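Local coordinates for aldehyde dehydrogenase (Trypanosoma brucei, PDB 5MYP), which probably oxidises aldehydes to carboxylic acids with NAD+ as the electron acceptor, as a glycosomal member of the aldehyde dehydrogenase family, at residues N48-E51 / E52-E56; L325-F328 / M329-G332; T375-N378 / E379-L383. One frame throughout, in Å; residues are numbered along the deposited sequence.

Contact 1: residues N48-E51 / E52-E56; sequences NLVE and ENTDE
Asn53 turns its side-chain amide to the carbonyl of Leu49, with the acceptor almost in the amide plane. Asn53 ND2 donates to Leu49 O over 2.8 Å, and the bond is nearly straight at 169°. CD1 of Leu49 stands 4.1 Å from Asn53 ND2. A second flat pair is formed by Asn48 and Glu52, whose amide and carboxylate planes are only 13° apart. Here OE2 of Glu52 comes to 3.5 Å from CB of Asn48, and no hydrogen bond joins the two groups. The extended Glu52 chain runs past Asn48 O. Glu52 N donates to Asn48 O at 2.8 Å, the last sound i to i+4 bond between backbone atoms across the break.

This is the break between helix 36-52 and helix 54-65. At Asn53 the N-H gives only weak bonds to Leu49 O and Val50 O. The side chain takes over the carbonyl of Leu49. Asn53 sits at the N-cap position of the next helix, but its side chain points back to the previous one, with CG beside its own backbone N (chi1 -53°).

Thr54 does the same one residue on. Thr54 OG1 donates to Val50 O at 2.7 Å, from above the carbonyl plane, while its backbone N makes no bond to that oxygen. Tyr170 OH is hydrogen-bonded to both Glu52 OE1 and Asn53 ND2, which ties the break to helix 157-170. Leu49 packs on Leu166 and Leu167 of that helix, and Val50 and Thr54 pack on Ile77 of helix 69-95.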
loop_
_atom_site.group_PDB
_atom_site.type_symbol
_atom_site.label_atom_id
_atom_site.label_comp_id
_atom_site.label_asym_id
_atom_site.label_seq_id
_atom_site.Cartn_x
_atom_site.Cartn_y
_atom_site.Cartn_z
ATOM N N ASN A 48 9.413 -15.818 24.410
ATOM C CA ASN A 48 9.303 -16.197 25.827
ATOM C C ASN A 48 7.919 -15.867 26.398
ATOM O O ASN A 48 7.359 -16.668 27.145
ATOM C CB ASN A 48 10.397 -15.533 26.681
ATOM C CG ASN A 48 11.808 -15.972 26.301
ATOM O OD1 ASN A 48 12.788 -15.301 26.647
ATOM N ND2 ASN A 48 11.923 -17.091 25.592
ATOM N N LEU A 49 7.367 -14.706 26.039
ATOM C CA LEU A 49 5.991 -14.332 26.424
ATOM C C LEU A 49 4.986 -15.425 26.053
ATOM O O LEU A 49 4.163 -15.824 26.877
ATOM C CB LEU A 49 5.578 -12.999 25.777
ATOM C CG LEU A 49 4.103 -12.571 25.811
ATOM C CD1 LEU A 49 3.635 -12.336 27.229
ATOM C CD2 LEU A 49 3.881 -11.314 24.986
ATOM N N VAL A 50 5.069 -15.907 24.815
ATOM C CA VAL A 50 4.144 -16.928 24.320
ATOM C C VAL A 50 4.427 -18.286 24.970
ATOM O O VAL A 50 3.512 -18.917 25.500
ATOM C CB VAL A 50 4.182 -17.032 22.779
ATOM C CG1 VAL A 50 3.311 -18.187 22.284
ATOM C CG2 VAL A 50 3.719 -15.712 22.147
ATOM N N GLU A 51 5.687 -18.719 24.934
ATOM C CA GLU A 51 6.065 -20.057 25.420
ATOM C C GLU A 51 5.925 -20.239 26.935
ATOM O O GLU A 51 5.415 -21.265 27.385
ATOM C CB GLU A 51 7.489 -20.412 24.983
ATOM C CG GLU A 51 7.627 -20.644 23.488
ATOM C CD GLU A 51 8.993 -21.188 23.098
ATOM O OE1 GLU A 51 9.999 -20.865 23.768
ATOM O OE2 GLU A 51 9.067 -21.944 22.109
ATOM N N GLU A 52 6.367 -19.253 27.713
ATOM C CA GLU A 52 6.278 -19.331 29.181
ATOM C C GLU A 52 4.844 -19.255 29.701
ATOM O O GLU A 52 4.565 -19.745 30.793
ATOM C CB GLU A 52 7.112 -18.231 29.853
ATOM C CG GLU A 52 8.604 -18.350 29.601
ATOM C CD GLU A 52 9.412 -17.208 30.191
ATOM O OE1 GLU A 52 8.882 -16.408 30.992
ATOM O OE2 GLU A 52 10.603 -17.114 29.844
ATOM N N ASN A 53 3.941 -18.647 28.926
ATOM C CA ASN A 53 2.557 -18.437 29.355
ATOM C C ASN A 53 1.510 -19.127 28.461
ATOM O O ASN A 53 0.342 -18.729 28.459
ATOM C CB ASN A 53 2.289 -16.933 29.452
ATOM C CG ASN A 53 3.316 -16.219 30.315
ATOM O OD1 ASN A 53 3.249 -16.274 31.538
ATOM N ND2 ASN A 53 4.275 -15.555 29.681
ATOM N N THR A 54 1.921 -20.172 27.738
ATOM C CA THR A 54 1.024 -20.898 26.823
ATOM C C THR A 54 -0.216 -21.448 27.533
ATOM O O THR A 54 -1.329 -21.318 27.013
ATOM C CB THR A 54 1.770 -22.030 26.067
ATOM O OG1 THR A 54 2.631 -21.452 25.080
ATOM C CG2 THR A 54 0.803 -23.001 25.362
ATOM N N ASP A 55 -0.024 -22.054 28.710
ATOM C CA ASP A 55 -1.139 -22.638 29.468
ATOM C C ASP A 55 -2.186 -21.603 29.864
ATOM O O ASP A 55 -3.378 -21.821 29.653
ATOM C CB ASP A 55 -0.641 -23.364 30.723
ATOM C CG ASP A 55 0.153 -24.630 30.404
ATOM O OD1 ASP A 55 0.145 -25.104 29.248
ATOM O OD2 ASP A 55 0.794 -25.163 31.332
ATOM N N GLU A 56 -1.732 -20.485 30.427
ATOM C CA GLU A 56 -2.633 -19.414 30.869
ATOM C C GLU A 56 -3.316 -18.687 29.699
ATOM O O GLU A 56 -4.474 -18.281 29.821
ATOM C CB GLU A 56 -1.890 -18.413 31.758
ATOM C CG GLU A 56 -2.801 -17.676 32.733
ATOM C CD GLU A 56 -2.046 -16.768 33.688
ATOM O OE1 GLU A 56 -0.800 -16.761 33.651
ATOM O OE2 GLU A 56 -2.703 -16.056 34.478
#

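Contact 2: residues L325-F328 / M329-G332; sequences LMEF and MKGG
Met326 lies side by side with Met329, and the two thioether chains point the same way. The SD of Met326 is 3.8 Å from the CE of Met329. CE of Met326 is 4.0 Å from CE of Met329, so the ends of the chains meet through both sulfur and methyl. The chains reach this point by different routes. Met329 is extended beyond CG, with chi2 -176°. Met326 is bent at chi2 and chi3, and its CE ends beside the end of Met329. Both residues also touch Ile347 of strand 346-353, and Met329 reaches Thr350 as well.

On another side of the helix, Glu327 and Lys330 make a second pair with the same spacing of three residues. Both chains are bent at chi2. NZ of Lys330 stands 3.8 Å from OE1 of Glu327, a long salt bridge, with OE2 hardly farther. The CG of Lys330 also passes 3.3 Å from the backbone O of Glu327.

The backbone bonds keep the same spacing of three. This is the C-terminal end of helix 319-328, which tightens into 3-10 geometry. Met329 N bonds to Met326 O, Lys330 N to Glu327 O at 3.1 Å, and Gly331 N to Phe328 O at 3.2 Å. Each is an i to i+3 bond. The chain then leaves through Gly331 and Gly332 for strand 333-336. Phe328 turns to Pro360, Val361 and Glu364, while Leu325 packs on Ile316 and Ile347.

The salt bridge joins two exposed residues at a long distance, so its contribution is probably modest. The methionine pair is an apolar contact of flexible chains and imposes little directionality.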
loop_
_atom_site.group_PDB
_atom_site.type_symbol
_atom_site.label_atom_id
_atom_site.label_comp_id
_atom_site.label_asym_id
_atom_site.label_seq_id
_atom_site.Cartn_x
_atom_site.Cartn_y
_atom_site.Cartn_z
ATOM N N LEU A 325 -27.650 -15.336 13.378
ATOM C CA LEU A 325 -27.358 -16.645 12.789
ATOM C C LEU A 325 -28.577 -17.570 12.796
ATOM O O LEU A 325 -28.809 -18.291 11.826
ATOM C CB LEU A 325 -26.177 -17.312 13.503
ATOM C CG LEU A 325 -24.828 -16.612 13.284
ATOM C CD1 LEU A 325 -23.818 -17.020 14.347
ATOM C CD2 LEU A 325 -24.282 -16.893 11.891
ATOM N N MET A 326 -29.356 -17.544 13.876
ATOM C CA MET A 326 -30.605 -18.312 13.931
ATOM C C MET A 326 -31.612 -17.849 12.865
ATOM O O MET A 326 -32.274 -18.683 12.252
ATOM C CB MET A 326 -31.236 -18.256 15.329
ATOM C CG MET A 326 -30.430 -18.943 16.431
ATOM S SD MET A 326 -29.934 -20.647 16.093
ATOM C CE MET A 326 -31.536 -21.448 16.012
ATOM N N GLU A 327 -31.711 -16.538 12.633
ATOM C CA GLU A 327 -32.568 -16.011 11.557
ATOM C C GLU A 327 -32.101 -16.406 10.150
ATOM O O GLU A 327 -32.930 -16.559 9.252
ATOM C CB GLU A 327 -32.714 -14.480 11.638
ATOM C CG GLU A 327 -33.582 -13.963 12.778
ATOM C CD GLU A 327 -34.990 -14.519 12.746
ATOM O OE1 GLU A 327 -35.376 -15.175 13.734
ATOM O OE2 GLU A 327 -35.709 -14.316 11.738
ATOM N N PHE A 328 -30.788 -16.568 9.961
ATOM C CA PHE A 328 -30.239 -17.055 8.682
ATOM C C PHE A 328 -30.731 -18.447 8.274
ATOM O O PHE A 328 -30.784 -18.743 7.082
ATOM C CB PHE A 328 -28.696 -17.054 8.675
ATOM C CG PHE A 328 -28.050 -15.688 8.529
ATOM C CD1 PHE A 328 -28.743 -14.563 8.053
ATOM C CD2 PHE A 328 -26.698 -15.547 8.830
ATOM C CE1 PHE A 328 -28.100 -13.339 7.923
ATOM C CE2 PHE A 328 -26.058 -14.325 8.694
ATOM C CZ PHE A 328 -26.759 -13.220 8.236
ATOM N N MET A 329 -31.095 -19.290 9.245
ATOM C CA MET A 329 -31.663 -20.615 8.948
ATOM C C MET A 329 -32.996 -20.556 8.181
ATOM O O MET A 329 -33.376 -21.537 7.542
ATOM C CB MET A 329 -31.845 -21.440 10.229
ATOM C CG MET A 329 -30.546 -21.829 10.917
ATOM S SD MET A 329 -30.810 -22.898 12.344
ATOM C CE MET A 329 -29.194 -22.840 13.116
ATOM N N LYS A 330 -33.687 -19.414 8.240
ATOM C CA LYS A 330 -34.948 -19.208 7.514
ATOM C C LYS A 330 -34.756 -19.049 6.001
ATOM O O LYS A 330 -35.699 -19.247 5.237
ATOM C CB LYS A 330 -35.691 -17.972 8.041
ATOM C CG LYS A 330 -35.946 -17.930 9.543
ATOM C CD LYS A 330 -36.842 -19.058 10.024
ATOM C CE LYS A 330 -37.063 -18.983 11.528
ATOM N NZ LYS A 330 -37.601 -17.666 11.974
ATOM N N GLY A 331 -33.548 -18.682 5.570
ATOM C CA GLY A 331 -33.249 -18.492 4.151
ATOM C C GLY A 331 -33.061 -19.747 3.311
ATOM O O GLY A 331 -32.771 -19.640 2.119
ATOM N N GLY A 332 -33.196 -20.928 3.917
ATOM C CA GLY A 332 -33.232 -22.187 3.173
ATOM C C GLY A 332 -33.766 -23.349 3.992
ATOM O O GLY A 332 -34.232 -23.167 5.120
#

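Contact 3: residues T375-N378 / E379-L383; sequences TYEN and EKDIL
Asp381 OD2 is gripped by two successive backbone N-H groups. Glu377 N donates to Asp381 OD2 at 3.0 Å, meeting the anti lone pair of that oxygen, the one away from OD1. Asn378 N adds a weak bond to Asp381 OD2 at 3.3 Å. In return, Asp381 N donates to Asn378 OD1 at 3.1 Å, with a weak second bond to Asn378 O. The side chain of each residue thus accepts from the backbone of the other, which makes a capping box at the start of helix 379-387. Asn378 is the N-cap. Its CG lies between its own backbone N and carbonyl carbon (chi1 51°), and this turns OD1 over the first turn of the helix. The two side chains cross at about a right angle, their flat groups 36° apart. OD1 of Asn378 also lies 3.3 Å from CB of Lys380.

Next to the cap lies an apolar contact. CD1 of Ile382 sits over the centre of one face of the Tyr376 ring, 3.5 Å from the centroid and 4° off the normal, a CH-pi contact. CG1 of Ile382 follows over Tyr376 CG. Phe404 of helix 402-411 touches both residues. The backbone of Tyr376 bonds to Val267 and Lys269, so strand 370-376 is held in its sheet right up to this turn.

Glu377 OE2 is 5.5 Å from Asp381 OD2; if both are charged, the repulsion is probably modest at that distance. The two N-H groups, and probably the dipole of the helix start, would favour a negative charge on Asp381.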
loop_
_atom_site.group_PDB
_atom_site.type_symbol
_atom_site.label_atom_id
_atom_site.label_comp_id
_atom_site.label_asym_id
_atom_site.label_seq_id
_atom_site.Cartn_x
_atom_site.Cartn_y
_atom_site.Cartn_z
ATOM N N THR A 375 -26.065 -24.820 -6.049
ATOM C CA THR A 375 -25.635 -25.696 -7.142
ATOM C C THR A 375 -25.278 -24.903 -8.389
ATOM O O THR A 375 -25.715 -23.766 -8.558
ATOM C CB THR A 375 -26.692 -26.767 -7.493
ATOM O OG1 THR A 375 -27.921 -26.139 -7.875
ATOM C CG2 THR A 375 -26.934 -27.683 -6.308
ATOM N N TYR A 376 -24.456 -25.517 -9.238
ATOM C CA TYR A 376 -24.120 -24.984 -10.554
ATOM C C TYR A 376 -24.194 -26.103 -11.598
ATOM O O TYR A 376 -24.057 -27.280 -11.260
ATOM C CB TYR A 376 -22.718 -24.346 -10.535
ATOM C CG TYR A 376 -21.556 -25.312 -10.707
ATOM C CD1 TYR A 376 -21.124 -25.693 -11.979
ATOM C CD2 TYR A 376 -20.875 -25.826 -9.602
ATOM C CE1 TYR A 376 -20.066 -26.575 -12.147
ATOM C CE2 TYR A 376 -19.808 -26.701 -9.761
ATOM C CZ TYR A 376 -19.409 -27.070 -11.035
ATOM O OH TYR A 376 -18.356 -27.933 -11.207
ATOM N N GLU A 377 -24.414 -25.715 -12.853
ATOM C CA GLU A 377 -24.323 -26.625 -14.003
ATOM C C GLU A 377 -23.106 -26.337 -14.891
ATOM O O GLU A 377 -22.455 -27.269 -15.366
ATOM C CB GLU A 377 -25.607 -26.560 -14.831
ATOM C CG GLU A 377 -26.806 -27.184 -14.125
ATOM C CD GLU A 377 -28.056 -27.199 -14.992
ATOM O OE1 GLU A 377 -27.953 -27.512 -16.197
ATOM O OE2 GLU A 377 -29.153 -26.910 -14.464
ATOM N N ASN A 378 -22.802 -25.058 -15.107
ATOM C CA ASN A 378 -21.653 -24.639 -15.928
ATOM C C ASN A 378 -20.840 -23.546 -15.223
ATOM O O ASN A 378 -21.273 -23.017 -14.196
ATOM C CB ASN A 378 -22.126 -24.171 -17.312
ATOM C CG ASN A 378 -23.240 -23.144 -17.240
ATOM O OD1 ASN A 378 -23.067 -22.061 -16.684
ATOM N ND2 ASN A 378 -24.398 -23.481 -17.803
ATOM N N GLU A 379 -19.672 -23.217 -15.780
ATOM C CA GLU A 379 -18.783 -22.188 -15.208
ATOM C C GLU A 379 -19.487 -20.841 -15.027
ATOM O O GLU A 379 -19.298 -20.178 -14.006
ATOM C CB GLU A 379 -17.517 -21.997 -16.063
ATOM C CG GLU A 379 -16.515 -21.003 -15.472
ATOM C CD GLU A 379 -15.316 -20.745 -16.366
ATOM O OE1 GLU A 379 -15.458 -20.026 -17.378
ATOM O OE2 GLU A 379 -14.221 -21.240 -16.040
ATOM N N LYS A 380 -20.296 -20.457 -16.014
ATOM C CA LYS A 380 -21.042 -19.189 -15.988
ATOM C C LYS A 380 -21.902 -19.034 -14.721
ATOM O O LYS A 380 -21.991 -17.937 -14.165
ATOM C CB LYS A 380 -21.916 -19.059 -17.248
ATOM C CG LYS A 380 -22.336 -17.642 -17.595
ATOM C CD LYS A 380 -22.979 -17.585 -18.976
ATOM C CE LYS A 380 -23.207 -16.151 -19.437
ATOM N NZ LYS A 380 -24.193 -15.427 -18.583
ATOM N N ASP A 381 -22.515 -20.136 -14.275
ATOM C CA ASP A 381 -23.305 -20.157 -13.034
ATOM C C ASP A 381 -22.443 -19.851 -11.808
ATOM O O ASP A 381 -22.871 -19.112 -10.919
ATOM C CB ASP A 381 -23.984 -21.521 -12.816
ATOM C CG ASP A 381 -25.020 -21.862 -13.881
ATOM O OD1 ASP A 381 -25.588 -20.947 -14.517
ATOM O OD2 ASP A 381 -25.270 -23.071 -14.064
ATOM N N ILE A 382 -21.236 -20.420 -11.769
ATOM C CA ILE A 382 -20.310 -20.209 -10.647
ATOM C C ILE A 382 -19.873 -18.750 -10.609
ATOM O O ILE A 382 -19.899 -18.118 -9.553
ATOM C CB ILE A 382 -19.040 -21.091 -10.737
ATOM C CG1 ILE A 382 -19.394 -22.584 -10.748
ATOM C CG2 ILE A 382 -18.093 -20.797 -9.570
ATOM C CD1 ILE A 382 -18.258 -23.470 -11.210
ATOM N N LEU A 383 -19.478 -18.232 -11.773
ATOM C CA LEU A 383 -18.992 -16.858 -11.884
ATOM C C LEU A 383 -20.066 -15.818 -11.550
ATOM O O LEU A 383 -19.751 -14.794 -10.954
ATOM C CB LEU A 383 -18.384 -16.597 -13.272
ATOM C CG LEU A 383 -17.183 -17.472 -13.672
ATOM C CD1 LEU A 383 -16.662 -17.085 -15.050
ATOM C CD2 LEU A 383 -16.059 -17.416 -12.648
#

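In the fold
All three contacts sit at helix ends. Contact 1 is a break between two helices, contact 2 a helix C-terminus and contact 3 a helix N-terminus after a strand. Contacts 2 and 3 belong to one mixed sheet: contact 2 packs on strand 346-353, which pairs in parallel with strand 370-376, whose end runs into contact 3. Their centres are 24 Å apart, and their nearest atoms about 12 Å. Contact 1 lies on the opposite side of the chain's centre from contact 3. Its centre is about 48 Å from that of contact 3 and about 40 Å from that of contact 2. None touches another. All lie away from the predicted active-site residues Glu223 and Cys259.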